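Local coordinates for putative rubredoxin reductase (Rhodopseudomonas palustris, PDB 3FG2), which probably passes electrons from NADH through its FAD cofactor to a ferredoxin that serves the cytochrome P450 CYP199A2, at residues 78-83 against 88-93; 245-248 against 252-255; 261-266 against 297-302; 277-282 against 312-317. All blocks are in the same frame, centred on the assembly; numbering follows the deposited sequence.

Interaction 1: 78-83 against 88-93; sequences RMVSID and KLLLAS. With FAD (flavin-adenine dinucleotide), chain B.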
# COMPACT_ATOMS: atom_id res chain seq x y z
N ARG A 78 -6.76 -15.47 -14.57
CA ARG A 78 -6.55 -14.03 -14.71
C ARG A 78 -7.50 -13.44 -15.75
O ARG A 78 -7.69 -14.02 -16.82
CB ARG A 78 -5.10 -13.77 -15.14
CG ARG A 78 -4.80 -12.32 -15.48
CD ARG A 78 -3.43 -12.19 -16.16
NE ARG A 78 -3.12 -10.80 -16.51
CZ ARG A 78 -2.76 -9.87 -15.64
NH1 ARG A 78 -2.67 -10.16 -14.34
NH2 ARG A 78 -2.51 -8.63 -16.05
N MET A 79 -8.11 -12.29 -15.46
CA MET A 79 -9.00 -11.68 -16.44
C MET A 79 -8.13 -10.91 -17.42
O MET A 79 -7.12 -10.31 -17.03
CB MET A 79 -10.03 -10.73 -15.79
CG MET A 79 -9.52 -9.34 -15.39
SD MET A 79 -10.73 -8.00 -15.76
CE MET A 79 -11.85 -8.19 -14.51
N VAL A 80 -8.50 -10.94 -18.70
CA VAL A 80 -7.74 -10.25 -19.73
C VAL A 80 -8.61 -9.29 -20.53
O VAL A 80 -8.10 -8.36 -21.16
CB VAL A 80 -7.12 -11.26 -20.71
CG1 VAL A 80 -6.10 -12.12 -19.98
CG2 VAL A 80 -8.20 -12.13 -21.31
N SER A 81 -9.92 -9.51 -20.50
CA SER A 81 -10.85 -8.67 -21.24
C SER A 81 -12.23 -8.62 -20.58
O SER A 81 -12.61 -9.52 -19.85
CB SER A 81 -11.00 -9.21 -22.67
OG SER A 81 -11.98 -8.49 -23.39
N ILE A 82 -12.97 -7.55 -20.85
CA ILE A 82 -14.30 -7.40 -20.29
C ILE A 82 -15.34 -7.06 -21.36
O ILE A 82 -15.22 -6.04 -22.06
CB ILE A 82 -14.34 -6.28 -19.24
CG1 ILE A 82 -13.38 -6.61 -18.09
CG2 ILE A 82 -15.76 -6.12 -18.71
CD1 ILE A 82 -13.26 -5.50 -17.09
N ASP A 83 -16.36 -7.91 -21.49
CA ASP A 83 -17.42 -7.68 -22.47
C ASP A 83 -18.58 -7.05 -21.71
O ASP A 83 -19.48 -7.75 -21.25
CB ASP A 83 -17.88 -9.00 -23.09
CG ASP A 83 -18.88 -8.80 -24.22
OD1 ASP A 83 -19.47 -7.69 -24.32
OD2 ASP A 83 -19.09 -9.75 -25.01
N LYS A 88 -19.92 -10.32 -19.78
CA LYS A 88 -19.10 -11.51 -19.66
C LYS A 88 -17.65 -11.14 -19.36
O LYS A 88 -17.13 -10.14 -19.88
CB LYS A 88 -19.17 -12.33 -20.96
CG LYS A 88 -20.52 -12.98 -21.20
CD LYS A 88 -20.76 -13.25 -22.68
CE LYS A 88 -19.67 -14.11 -23.30
NZ LYS A 88 -19.89 -14.30 -24.76
N LEU A 89 -17.02 -11.95 -18.52
CA LEU A 89 -15.64 -11.75 -18.10
C LEU A 89 -14.80 -12.77 -18.86
O LEU A 89 -14.99 -13.98 -18.73
CB LEU A 89 -15.54 -11.98 -16.58
CG LEU A 89 -14.35 -11.48 -15.76
CD1 LEU A 89 -13.08 -12.19 -16.17
CD2 LEU A 89 -14.21 -9.98 -15.93
N LEU A 90 -13.88 -12.26 -19.67
CA LEU A 90 -13.00 -13.08 -20.49
C LEU A 90 -11.68 -13.36 -19.77
O LEU A 90 -10.85 -12.47 -19.61
CB LEU A 90 -12.75 -12.35 -21.81
CG LEU A 90 -12.30 -13.12 -23.06
CD1 LEU A 90 -12.44 -12.19 -24.26
CD2 LEU A 90 -10.86 -13.61 -22.92
N LEU A 91 -11.48 -14.60 -19.33
CA LEU A 91 -10.25 -14.97 -18.64
C LEU A 91 -9.13 -15.26 -19.64
O LEU A 91 -9.35 -15.23 -20.85
CB LEU A 91 -10.46 -16.21 -17.77
CG LEU A 91 -11.51 -16.21 -16.66
CD1 LEU A 91 -11.35 -17.49 -15.84
CD2 LEU A 91 -11.33 -14.99 -15.77
N ALA A 92 -7.94 -15.54 -19.12
CA ALA A 92 -6.78 -15.84 -19.96
C ALA A 92 -6.73 -17.32 -20.34
O ALA A 92 -6.13 -17.68 -21.35
CB ALA A 92 -5.51 -15.43 -19.25
N SER A 93 -7.34 -18.16 -19.52
CA SER A 93 -7.36 -19.59 -19.78
C SER A 93 -8.22 -19.88 -21.00
O SER A 93 -8.30 -21.02 -21.47
CB SER A 93 -7.94 -20.34 -18.58
OG SER A 93 -9.27 -19.92 -18.32
PA FAD B . -3.49 -6.06 -3.86
O1A FAD B . -2.26 -5.65 -4.58
O2A FAD B . -3.43 -6.59 -2.62
O5B FAD B . -3.93 -7.23 -4.74
C5B FAD B . -4.18 -7.14 -6.18
C4B FAD B . -4.30 -8.61 -6.64
O4B FAD B . -4.99 -8.61 -7.95
C3B FAD B . -2.96 -9.34 -6.88
O3B FAD B . -2.85 -10.62 -6.32
C2B FAD B . -2.81 -9.24 -8.37
O2B FAD B . -1.91 -10.15 -8.91
C1B FAD B . -4.22 -9.51 -8.81
N9A FAD B . -4.60 -9.08 -10.16
C8A FAD B . -4.18 -7.95 -10.82
N7A FAD B . -4.70 -7.84 -12.04
C5A FAD B . -5.49 -8.95 -12.19
C6A FAD B . -6.33 -9.41 -13.32
N6A FAD B . -6.45 -8.77 -14.46
N1A FAD B . -6.99 -10.60 -13.09
C2A FAD B . -6.89 -11.30 -11.91
N3A FAD B . -6.15 -10.94 -10.83
C4A FAD B . -5.46 -9.76 -11.02
N1 FAD B . -0.61 -0.99 3.70
C2 FAD B . -0.80 -0.66 4.98
O2 FAD B . -1.76 -0.06 5.34
N3 FAD B . 0.15 -1.02 6.00
C4 FAD B . 1.30 -1.72 5.70
O4 FAD B . 2.08 -2.01 6.59
C4X FAD B . 1.51 -2.08 4.30
N5 FAD B . 2.62 -2.78 3.95
C5X FAD B . 2.79 -3.12 2.62
C6 FAD B . 3.95 -3.86 2.27
C7 FAD B . 4.20 -4.25 0.97
C7M FAD B . 5.45 -5.05 0.65
C8 FAD B . 3.25 -3.90 -0.09
C8M FAD B . 3.45 -4.29 -1.54
C9 FAD B . 2.09 -3.15 0.24
C9A FAD B . 1.85 -2.77 1.58
N10 FAD B . 0.68 -2.01 2.00
C10 FAD B . 0.50 -1.68 3.31
C1' FAD B . -0.30 -1.65 0.95
C2' FAD B . -1.41 -2.74 0.83
O2' FAD B . -0.77 -3.98 0.60
C3' FAD B . -2.32 -2.36 -0.32
O3' FAD B . -2.95 -1.11 -0.03
C4' FAD B . -3.37 -3.43 -0.52
O4' FAD B . -2.75 -4.71 -0.81
C5' FAD B . -4.26 -3.02 -1.68
O5' FAD B . -5.31 -4.18 -1.88
P FAD B . -5.78 -4.50 -3.27
O1P FAD B . -6.80 -5.64 -3.00
O2P FAD B . -6.29 -3.41 -3.97
O3P FAD B . -4.68 -5.02 -4.08
O HOH W 1 -20.85 -12.16 -26.25
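Arg78 lays one face of its guanidinium against the adenine of FAD, with N6A standing 4.0 Å above CZ, while NH1 forms a salt bridge with Asp34, itself an FAD ligand. Beside it the backbone of Met79 reads the adenine twice: Met79 N donates to FAD N1A over 3.1 Å, and FAD N6A donates back to Met79 O. The hairpin behind this site carries a classic beta bulge. Leu90 O accepts both Val80 N, at 2.9 Å and almost straight (175°), and Ser81 N, at 3.2 Å in the carbonyl plane. Past the bulge comes the hydrogen-bonded pair Asp83 and Lys88: Asp83 OD1 accepts from Gly86 N in the turn, while Asp83 OD2 and Lys88 NZ share a water. The Met79 side chain, bent at its second and third torsions, crosses Leu89 at about a right angle, bringing Met79 CE within 3.3 Å of Leu89 CD2. Were Met79 an alanine, the thioether packed across Leu89 would be gone and a gap would probably open next to the adenine amine. Because N1A takes a hydrogen while N6A gives one, the paired backbone groups of Met79 match adenine by its donor and acceptor pattern.

Interaction 2: 245-248 against 252-255; sequences IAAA and PTAA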
# COMPACT_ATOMS: atom_id res chain seq x y z
N ILE A 245 -7.00 -3.08 -18.61
CA ILE A 245 -8.16 -3.84 -19.03
C ILE A 245 -9.47 -3.06 -18.95
O ILE A 245 -10.28 -3.09 -19.88
CB ILE A 245 -8.29 -5.14 -18.21
CG1 ILE A 245 -7.07 -6.03 -18.49
CG2 ILE A 245 -9.58 -5.86 -18.57
CD1 ILE A 245 -6.99 -7.26 -17.61
N ALA A 246 -9.68 -2.34 -17.85
CA ALA A 246 -10.89 -1.55 -17.67
C ALA A 246 -10.97 -0.43 -18.71
O ALA A 246 -12.05 -0.12 -19.23
CB ALA A 246 -10.92 -0.96 -16.27
N ALA A 247 -9.83 0.17 -19.02
CA ALA A 247 -9.75 1.25 -20.00
C ALA A 247 -10.00 0.68 -21.39
O ALA A 247 -10.58 1.34 -22.25
CB ALA A 247 -8.38 1.92 -19.94
N ALA A 248 -9.55 -0.56 -21.59
CA ALA A 248 -9.73 -1.22 -22.87
C ALA A 248 -11.22 -1.44 -23.12
O ALA A 248 -11.66 -1.51 -24.27
CB ALA A 248 -8.99 -2.56 -22.85
N PRO A 252 -13.83 4.88 -18.02
CA PRO A 252 -12.93 6.00 -17.76
C PRO A 252 -11.84 5.64 -16.75
O PRO A 252 -12.11 4.96 -15.76
CB PRO A 252 -13.86 7.09 -17.25
CG PRO A 252 -15.15 6.78 -17.96
CD PRO A 252 -15.23 5.28 -17.83
N THR A 253 -10.62 6.07 -17.01
CA THR A 253 -9.51 5.80 -16.12
C THR A 253 -8.53 6.95 -16.16
O THR A 253 -8.56 7.77 -17.07
CB THR A 253 -8.73 4.53 -16.52
OG1 THR A 253 -8.24 4.68 -17.86
CG2 THR A 253 -9.62 3.31 -16.44
N ALA A 254 -7.66 7.00 -15.17
CA ALA A 254 -6.62 8.02 -15.09
C ALA A 254 -5.61 7.33 -14.19
O ALA A 254 -5.20 6.21 -14.50
CB ALA A 254 -7.16 9.28 -14.44
N ALA A 255 -5.22 7.97 -13.10
CA ALA A 255 -4.30 7.34 -12.16
C ALA A 255 -5.17 6.43 -11.28
O ALA A 255 -5.27 6.61 -10.07
CB ALA A 255 -3.62 8.40 -11.31
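Ala246 and Ala247, successive residues of the short helix 244-248, meet a single side chain of the following loop, that of Thr253. Followed in order, the helix first offers Ile245, which is turned to other neighbours: it touches FAD and packs on Met79 and Ile82 of strand 79-83. Ala246 comes next, buried and with its methyl directed at the loop, yet it reaches Thr253 loosely, its CB lying 4.5 Å from Thr253 CG2. Ala247 makes the closer approach. Ala247 CB lies 3.5 Å from Thr253 OG1 and 4.0 Å from Thr253 CG2, so that both branches of the threonine border one methyl. The threonine torsion explains this: OG1 sits between the backbone N and the carbonyl carbon (chi1 58°), which leaves CG2 beside the backbone N, and the two branches diverge on the side of the helix. Thr253 CG2 also comes within 4.1 Å of Ala247 N, close to the helix backbone itself. No hydrogen bond joins the segments, and the two together bury just 100 Å², a light van der Waals contact between neighbours in sequence. Thr253 also touches Val243, just ahead of the helix, while Pro252 bonds through its backbone to Ile258 of strand 257-259. The loop is thus held between helix 244-248, whose other side lies on strand 79-83, and the small mixed sheet that strand 257-259 shares with strands 277-281 and 286-288.

Interaction 3: 261-266 against 297-302; sequences QQLLTS and TDQARC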
# COMPACT_ATOMS: atom_id res chain seq x y z
N GLN A 261 -19.00 8.19 -5.70
CA GLN A 261 -19.08 8.05 -4.25
C GLN A 261 -19.37 6.63 -3.78
O GLN A 261 -18.97 6.23 -2.69
CB GLN A 261 -20.16 8.97 -3.68
CG GLN A 261 -19.88 10.44 -3.87
CD GLN A 261 -21.03 11.32 -3.42
OE1 GLN A 261 -20.95 12.55 -3.48
NE2 GLN A 261 -22.12 10.69 -2.96
N GLN A 262 -20.06 5.86 -4.61
CA GLN A 262 -20.40 4.50 -4.23
C GLN A 262 -19.47 3.46 -4.83
O GLN A 262 -19.77 2.26 -4.81
CB GLN A 262 -21.86 4.21 -4.61
CG GLN A 262 -22.85 4.82 -3.62
CD GLN A 262 -24.28 4.80 -4.14
OE1 GLN A 262 -24.72 3.83 -4.75
NE2 GLN A 262 -25.01 5.88 -3.88
N LEU A 263 -18.34 3.93 -5.35
CA LEU A 263 -17.32 3.07 -5.93
C LEU A 263 -17.81 2.33 -7.18
O LEU A 263 -17.40 1.21 -7.46
CB LEU A 263 -16.82 2.07 -4.87
CG LEU A 263 -16.51 2.77 -3.53
CD1 LEU A 263 -16.06 1.77 -2.49
CD2 LEU A 263 -15.46 3.83 -3.76
N LEU A 264 -18.70 3.00 -7.92
CA LEU A 264 -19.26 2.46 -9.15
C LEU A 264 -18.65 3.17 -10.35
O LEU A 264 -18.48 4.39 -10.33
CB LEU A 264 -20.78 2.65 -9.18
CG LEU A 264 -21.64 1.66 -8.40
CD1 LEU A 264 -23.05 2.21 -8.25
CD2 LEU A 264 -21.65 0.32 -9.13
N THR A 265 -18.32 2.40 -11.39
CA THR A 265 -17.77 2.98 -12.61
C THR A 265 -18.94 3.57 -13.38
O THR A 265 -20.07 3.59 -12.88
CB THR A 265 -17.12 1.92 -13.50
OG1 THR A 265 -18.13 1.00 -13.96
CG2 THR A 265 -16.03 1.16 -12.74
N SER A 266 -18.69 4.05 -14.59
CA SER A 266 -19.75 4.62 -15.41
C SER A 266 -20.70 3.50 -15.84
O SER A 266 -21.80 3.75 -16.33
CB SER A 266 -19.16 5.31 -16.63
OG SER A 266 -18.34 4.40 -17.35
N THR A 297 -9.89 -2.56 2.60
CA THR A 297 -10.86 -3.17 3.48
C THR A 297 -12.18 -2.40 3.57
O THR A 297 -13.24 -2.95 3.32
CB THR A 297 -10.25 -3.34 4.88
OG1 THR A 297 -9.14 -4.24 4.80
CG2 THR A 297 -11.27 -3.87 5.86
N ASP A 298 -12.11 -1.12 3.93
CA ASP A 298 -13.32 -0.32 4.07
C ASP A 298 -14.06 -0.19 2.75
O ASP A 298 -15.29 -0.21 2.71
CB ASP A 298 -13.01 1.07 4.62
CG ASP A 298 -12.41 1.03 6.01
OD1 ASP A 298 -12.66 0.05 6.76
OD2 ASP A 298 -11.70 2.00 6.36
N GLN A 299 -13.31 -0.07 1.66
CA GLN A 299 -13.96 0.05 0.36
C GLN A 299 -14.69 -1.25 0.04
O GLN A 299 -15.80 -1.22 -0.50
CB GLN A 299 -12.93 0.39 -0.72
CG GLN A 299 -12.81 1.88 -0.97
CD GLN A 299 -11.91 2.19 -2.14
OE1 GLN A 299 -11.87 1.45 -3.13
NE2 GLN A 299 -11.19 3.31 -2.06
N ALA A 300 -14.08 -2.38 0.39
CA ALA A 300 -14.70 -3.67 0.15
C ALA A 300 -16.02 -3.75 0.92
O ALA A 300 -17.04 -4.18 0.39
CB ALA A 300 -13.77 -4.79 0.58
N ARG A 301 -15.99 -3.33 2.18
CA ARG A 301 -17.19 -3.35 3.01
C ARG A 301 -18.29 -2.48 2.38
O ARG A 301 -19.46 -2.89 2.33
CB ARG A 301 -16.87 -2.83 4.42
CG ARG A 301 -16.14 -3.84 5.32
CD ARG A 301 -15.73 -3.20 6.64
NE ARG A 301 -15.50 -4.18 7.70
CZ ARG A 301 -14.55 -5.10 7.68
NH1 ARG A 301 -13.71 -5.18 6.66
NH2 ARG A 301 -14.43 -5.96 8.69
N CYS A 302 -17.91 -1.30 1.90
CA CYS A 302 -18.85 -0.39 1.28
C CYS A 302 -19.58 -1.01 0.09
O CYS A 302 -20.80 -0.82 -0.07
CB CYS A 302 -18.12 0.87 0.81
SG CYS A 302 -19.20 2.06 0.03
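Leu263 reaches the helix by an unusual backbone turn, with a positive phi of 64°, and by a side chain whose CG lies anti to the carbonyl carbon (chi1 -46°). The result is a single methyl, CD1, pushed against Gln299 and Cys302. On the helix side Gln299 is swung away from a regular staggered position (chi1 -94°) and then runs extended beyond CG, so that its aliphatic part passes obliquely across the leucine. Leu263 CD1 lies 3.6 Å from Gln299 CG and 3.9 Å from Gln299 CB. Leu263 CD1 also comes 3.6 Å from Gln299 O, and one turn further along it is 4.0 Å from both CB and SG of Cys302. Residues three apart on helix 293-306 therefore offer neighbouring surfaces to one leucine branch. The loop that presents Leu263 is tied to its surroundings by backbone bonds between Leu263 and Ala272 of strand 270-272, and the leucine side chain also packs on Phe279 and Val303. This is packing between the helix and the loop between strands 257-259 and 270-272, about 7 Å from the cofactor at the Gln299 side chain. The glutamine divides its work: its methylenes meet the leucine, while its amide oxygen OE1 is hydrogen-bonded to Gly274 N, a partner for this polar atom in a buried setting. Across the contact itself cohesion is apolar, with no hydrogen bond between the segments.

Interaction 4: 277-282 against 312-317; sequences ALFESV and KPYDGY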
# COMPACT_ATOMS: atom_id res chain seq x y z
N ALA A 277 -8.59 1.75 -7.54
CA ALA A 277 -9.68 2.72 -7.64
C ALA A 277 -9.38 4.19 -7.35
O ALA A 277 -8.76 4.53 -6.34
CB ALA A 277 -10.84 2.24 -6.76
N LEU A 278 -9.86 5.05 -8.25
CA LEU A 278 -9.72 6.51 -8.14
C LEU A 278 -11.15 6.98 -7.85
O LEU A 278 -11.91 7.34 -8.76
CB LEU A 278 -9.24 7.09 -9.47
CG LEU A 278 -8.55 8.46 -9.47
CD1 LEU A 278 -8.40 8.94 -10.91
CD2 LEU A 278 -9.34 9.47 -8.64
N PHE A 279 -11.51 6.96 -6.57
CA PHE A 279 -12.86 7.31 -6.14
C PHE A 279 -13.14 8.76 -5.76
O PHE A 279 -12.24 9.55 -5.48
CB PHE A 279 -13.23 6.43 -4.94
CG PHE A 279 -12.42 6.73 -3.71
CD1 PHE A 279 -12.96 7.51 -2.69
CD2 PHE A 279 -11.12 6.25 -3.59
CE1 PHE A 279 -12.20 7.80 -1.54
CE2 PHE A 279 -10.35 6.54 -2.46
CZ PHE A 279 -10.89 7.32 -1.43
N GLU A 280 -14.42 9.08 -5.75
CA GLU A 280 -14.90 10.40 -5.40
C GLU A 280 -15.09 10.39 -3.88
O GLU A 280 -15.81 9.54 -3.36
CB GLU A 280 -16.23 10.67 -6.10
CG GLU A 280 -16.86 12.01 -5.78
CD GLU A 280 -18.21 12.21 -6.44
OE1 GLU A 280 -18.86 13.25 -6.16
OE2 GLU A 280 -18.63 11.34 -7.24
N SER A 281 -14.43 11.31 -3.18
CA SER A 281 -14.52 11.38 -1.72
C SER A 281 -15.40 12.52 -1.19
O SER A 281 -15.01 13.69 -1.24
CB SER A 281 -13.11 11.53 -1.12
OG SER A 281 -13.17 11.77 0.28
N VAL A 282 -16.58 12.18 -0.68
CA VAL A 282 -17.49 13.19 -0.14
C VAL A 282 -16.82 13.97 0.98
O VAL A 282 -16.87 15.20 1.01
CB VAL A 282 -18.80 12.57 0.45
CG1 VAL A 282 -19.75 12.20 -0.66
CG2 VAL A 282 -18.45 11.36 1.31
N LYS A 312 -24.43 3.37 0.27
CA LYS A 312 -24.02 4.61 0.93
C LYS A 312 -22.71 5.14 0.37
O LYS A 312 -21.91 4.39 -0.18
CB LYS A 312 -23.83 4.38 2.43
CG LYS A 312 -25.12 4.30 3.23
CD LYS A 312 -24.79 4.12 4.70
CE LYS A 312 -25.99 4.43 5.57
NZ LYS A 312 -26.47 5.82 5.37
N PRO A 313 -22.47 6.45 0.51
CA PRO A 313 -21.23 7.04 0.01
C PRO A 313 -20.06 6.46 0.79
O PRO A 313 -20.13 6.33 2.01
CB PRO A 313 -21.42 8.53 0.30
CG PRO A 313 -22.90 8.71 0.21
CD PRO A 313 -23.42 7.49 0.94
N TYR A 314 -18.99 6.11 0.08
CA TYR A 314 -17.80 5.57 0.73
C TYR A 314 -17.19 6.63 1.65
O TYR A 314 -17.01 7.78 1.24
CB TYR A 314 -16.76 5.15 -0.31
CG TYR A 314 -15.47 4.74 0.33
CD1 TYR A 314 -15.40 3.60 1.12
CD2 TYR A 314 -14.33 5.54 0.21
CE1 TYR A 314 -14.23 3.25 1.79
CE2 TYR A 314 -13.14 5.20 0.88
CZ TYR A 314 -13.11 4.05 1.67
OH TYR A 314 -11.97 3.69 2.35
N ASP A 315 -16.89 6.26 2.89
CA ASP A 315 -16.29 7.21 3.83
C ASP A 315 -15.33 6.55 4.82
O ASP A 315 -15.23 6.98 5.97
CB ASP A 315 -17.39 7.96 4.60
CG ASP A 315 -16.84 9.18 5.36
OD1 ASP A 315 -17.56 9.70 6.24
OD2 ASP A 315 -15.71 9.63 5.08
N GLY A 316 -14.62 5.52 4.37
CA GLY A 316 -13.67 4.87 5.25
C GLY A 316 -12.60 5.89 5.60
O GLY A 316 -11.90 6.37 4.71
N TYR A 317 -12.47 6.24 6.88
CA TYR A 317 -11.46 7.22 7.24
C TYR A 317 -10.06 6.63 7.08
O TYR A 317 -9.73 5.60 7.66
CB TYR A 317 -11.63 7.71 8.67
CG TYR A 317 -11.00 9.07 8.83
CD1 TYR A 317 -11.70 10.23 8.49
CD2 TYR A 317 -9.67 9.20 9.23
CE1 TYR A 317 -11.09 11.48 8.52
CE2 TYR A 317 -9.05 10.45 9.26
CZ TYR A 317 -9.77 11.59 8.91
OH TYR A 317 -9.18 12.83 8.97
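The hydroxyl of Tyr314, whose ring meets Phe279, has two weak hydrogen bonds, with Asn295 ND2 and Gln294 NE2 of helix 293-306. These lie at the far end of a ring that otherwise works through its carbons. Tyr314 turns its edge toward the face of Phe279 in a T-shaped pair, the centroids 5.2 Å apart and the planes at 89°. Tyr314 CD2 is 3.6 Å from Phe279 CE1, and Tyr314 CE2 is 3.9 Å from Phe279 CZ. The phenylalanine ring projects from strand 277-281, the central strand of a small mixed sheet between strands 257-259 and 286-288. Residues 312-317 lead from helix 293-306 to strand 319-324, the first strand of the antiparallel sheet in the C-terminal part of the chain. The tyrosine ring lies along the onward chain, with Gly316 N standing 3.4 Å above its plane, toward the rim. Exchanging Phe279 for a leucine is likely to deprive the tyrosine edge of the aromatic face it points at. Further along the segment, Val282 CG1 packs 4.1 Å from Pro313 CB, and Val282 CG2 lies 3.9 Å from Tyr314 O. Just beyond it, Arg283 forms a salt bridge with Asp315.

How the interactions relate
From the N terminus, interaction 1 comes first, closing the tight hairpin 78-93 beside the adenine end of FAD. Interaction 2 follows separately, folding the loop after helix 244-248 back on it; the two touch where Ile245 packs on Met79 and Ile82. Interactions 3 and 4 then cross, since 277-282 falls between the segments of interaction 3, and 312-317 follows both. Their centres lie about 7 Å apart, and Gln299 packs on both Phe279 and Tyr314. Residues 252-255 reach both, through Pro252 on Ser266 and Ala254 on Leu278. Together the contacts connect the adenine-side hairpin, the small mixed sheet, helix 293-306 and the linker toward the C-terminal sheet.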